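Local coordinates for putative hydrogenase expression/formation protein hupG (Rhodopseudomonas palustris, PDB 2QSI) that is of uncertain function but, as a thioredoxin-fold member of the HupG/HyaE family, probably assists the expression or maturation of a hydrogenase, at residues F47-L57 / A88-V96. Numbering follows the deposited sequence.
Sequences FPEAADLAVVL and AVCPSLAVV
The cis-proline loop of the thioredoxin fold, C90-P91, packs against the start of helix 50-62, where thioredoxins carry their redox-active motif; this chain has no cysteine there, which argues against a dithiol oxidoreductase. P91 follows a cis peptide bond and turns its ring to the helix: P91 CB lies 3.7 Å from A50 CB, and P91 CD 3.6 Å from E49 OE2, the latter two side chains crossing at about a right angle. The bend of E49 at chi2 (-78°) carries the carboxylate there. F47, with CG anti to its carbonyl carbon (chi1 -53°), brings CE1 to 3.2 Å from C90 O, while C90 CB sits over one ring face. Replacing the ring of F47 with an alanine methyl is likely to strip the aromatic cover from C90 CB and from one side of C90 O, though the latter's hydrogen bond from K107 of the second subunit could remain. Further along, L53 CD2 lies 3.9 Å from L93 CD2 on strand 92-106, a methyl that L57 CD1 also meets at 4.1 Å. F39 of strand 35-40 touches both helix leucines. At the strand's start, S92 OG donates to V89 O (2.6 Å), tilted out of the carbonyl plane. The contact is thus chiefly apolar; C90 SG forms a mixed disulfide with DTT, probably a crystallisation additive, in a pocket shared with F47 and V89, so the sulfur is evidently reachable and reactive.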
# COMPACT_ATOMS: atom_id res chain seq x y z
N PHE A 47 -17.91 19.28 15.07
CA PHE A 47 -18.22 17.85 14.88
C PHE A 47 -18.31 17.09 16.23
O PHE A 47 -17.59 16.10 16.48
CB PHE A 47 -17.13 17.20 14.03
CG PHE A 47 -16.87 17.92 12.73
CD1 PHE A 47 -17.73 17.78 11.66
CD2 PHE A 47 -15.76 18.72 12.58
CE1 PHE A 47 -17.49 18.44 10.46
CE2 PHE A 47 -15.53 19.40 11.38
CZ PHE A 47 -16.38 19.24 10.33
N PRO A 48 -19.23 17.53 17.09
CA PRO A 48 -19.31 16.89 18.41
C PRO A 48 -19.67 15.39 18.32
O PRO A 48 -19.21 14.58 19.13
CB PRO A 48 -20.40 17.69 19.13
CG PRO A 48 -21.21 18.28 18.07
CD PRO A 48 -20.27 18.58 16.92
N GLU A 49 -20.42 15.04 17.28
CA GLU A 49 -20.84 13.64 17.06
C GLU A 49 -19.67 12.71 16.71
O GLU A 49 -19.83 11.48 16.76
CB GLU A 49 -21.93 13.58 15.97
CG GLU A 49 -21.42 13.77 14.54
CD GLU A 49 -21.12 15.20 14.12
OE1 GLU A 49 -21.29 16.19 14.92
OE2 GLU A 49 -20.73 15.32 12.94
N ALA A 50 -18.51 13.27 16.35
CA ALA A 50 -17.29 12.48 16.10
C ALA A 50 -16.90 11.67 17.33
O ALA A 50 -16.36 10.58 17.22
CB ALA A 50 -16.14 13.37 15.65
N ALA A 51 -17.19 12.20 18.50
CA ALA A 51 -16.94 11.43 19.74
C ALA A 51 -17.75 10.11 19.78
O ALA A 51 -17.32 9.13 20.38
CB ALA A 51 -17.25 12.29 20.98
N ASP A 52 -18.93 10.10 19.16
CA ASP A 52 -19.73 8.89 19.10
C ASP A 52 -19.06 7.81 18.27
O ASP A 52 -19.11 6.59 18.62
CB ASP A 52 -21.12 9.18 18.56
CG ASP A 52 -21.92 10.11 19.47
OD1 ASP A 52 -21.74 10.08 20.71
OD2 ASP A 52 -22.76 10.85 18.94
N LEU A 53 -18.40 8.24 17.18
CA LEU A 53 -17.65 7.34 16.31
C LEU A 53 -16.41 6.84 17.03
O LEU A 53 -16.05 5.67 16.92
CB LEU A 53 -17.22 8.09 15.02
CG LEU A 53 -16.31 7.31 14.04
CD1 LEU A 53 -16.80 5.88 13.85
CD2 LEU A 53 -16.24 8.01 12.72
N ALA A 54 -15.78 7.73 17.81
CA ALA A 54 -14.63 7.36 18.64
C ALA A 54 -14.93 6.22 19.65
O ALA A 54 -14.09 5.32 19.88
CB ALA A 54 -14.11 8.59 19.40
N VAL A 55 -16.09 6.29 20.27
CA VAL A 55 -16.48 5.28 21.26
C VAL A 55 -16.75 3.96 20.58
O VAL A 55 -16.38 2.92 21.11
CB VAL A 55 -17.69 5.71 22.19
CG1 VAL A 55 -17.42 7.02 22.89
CG2 VAL A 55 -18.96 5.80 21.43
N VAL A 56 -17.33 3.97 19.39
CA VAL A 56 -17.58 2.72 18.68
C VAL A 56 -16.41 2.12 17.92
O VAL A 56 -16.40 0.93 17.63
CB VAL A 56 -18.85 2.75 17.76
CG1 VAL A 56 -20.07 3.13 18.62
CG2 VAL A 56 -18.70 3.65 16.55
N LEU A 57 -15.38 2.91 17.68
CA LEU A 57 -14.29 2.47 16.81
C LEU A 57 -13.60 1.20 17.37
O LEU A 57 -13.40 0.24 16.62
CB LEU A 57 -13.28 3.60 16.60
CG LEU A 57 -12.00 3.34 15.82
CD1 LEU A 57 -12.29 2.72 14.44
CD2 LEU A 57 -11.27 4.63 15.72
N ALA A 88 -13.18 13.06 2.14
CA ALA A 88 -13.84 14.31 1.74
C ALA A 88 -14.23 15.17 2.92
O ALA A 88 -14.05 16.40 2.89
CB ALA A 88 -15.08 13.99 0.88
N VAL A 89 -14.75 14.53 3.97
CA VAL A 89 -15.33 15.24 5.11
C VAL A 89 -14.99 14.56 6.45
O VAL A 89 -14.54 13.41 6.47
CB VAL A 89 -16.87 15.33 4.96
CG1 VAL A 89 -17.23 16.04 3.66
CG2 VAL A 89 -17.53 13.95 5.03
N CYS A 90 -15.20 15.26 7.56
CA CYS A 90 -15.06 14.69 8.88
C CYS A 90 -16.42 14.71 9.58
O CYS A 90 -17.30 15.47 9.20
CB CYS A 90 -14.05 15.44 9.75
SG CYS A 90 -12.48 15.49 8.95
N PRO A 91 -16.62 13.79 10.52
CA PRO A 91 -15.76 12.64 10.83
C PRO A 91 -15.89 11.58 9.73
O PRO A 91 -16.92 11.52 9.03
CB PRO A 91 -16.30 12.13 12.16
CG PRO A 91 -17.72 12.63 12.22
CD PRO A 91 -17.85 13.83 11.33
N SER A 92 -14.84 10.79 9.55
CA SER A 92 -14.81 9.67 8.63
C SER A 92 -13.89 8.57 9.19
O SER A 92 -12.99 8.85 9.97
CB SER A 92 -14.22 10.10 7.25
OG SER A 92 -15.15 10.85 6.48
N LEU A 93 -14.13 7.34 8.73
CA LEU A 93 -13.13 6.28 8.77
C LEU A 93 -12.55 6.03 7.36
O LEU A 93 -13.31 5.79 6.40
CB LEU A 93 -13.75 4.99 9.28
CG LEU A 93 -14.44 5.07 10.62
CD1 LEU A 93 -14.96 3.70 11.02
CD2 LEU A 93 -13.41 5.56 11.66
N ALA A 94 -11.23 6.04 7.22
CA ALA A 94 -10.59 5.62 5.98
C ALA A 94 -9.96 4.26 6.24
O ALA A 94 -9.14 4.13 7.15
CB ALA A 94 -9.51 6.62 5.56
N VAL A 95 -10.37 3.24 5.44
CA VAL A 95 -9.88 1.87 5.56
C VAL A 95 -8.77 1.68 4.53
O VAL A 95 -9.01 1.80 3.31
CB VAL A 95 -11.00 0.86 5.38
CG1 VAL A 95 -10.48 -0.56 5.63
CG2 VAL A 95 -12.17 1.20 6.32
N VAL A 96 -7.57 1.39 5.01
CA VAL A 96 -6.37 1.44 4.18
C VAL A 96 -5.61 0.10 4.22
O VAL A 96 -5.28 -0.37 5.31
CB VAL A 96 -5.40 2.52 4.66
CG1 VAL A 96 -4.14 2.51 3.81
CG2 VAL A 96 -6.04 3.93 4.63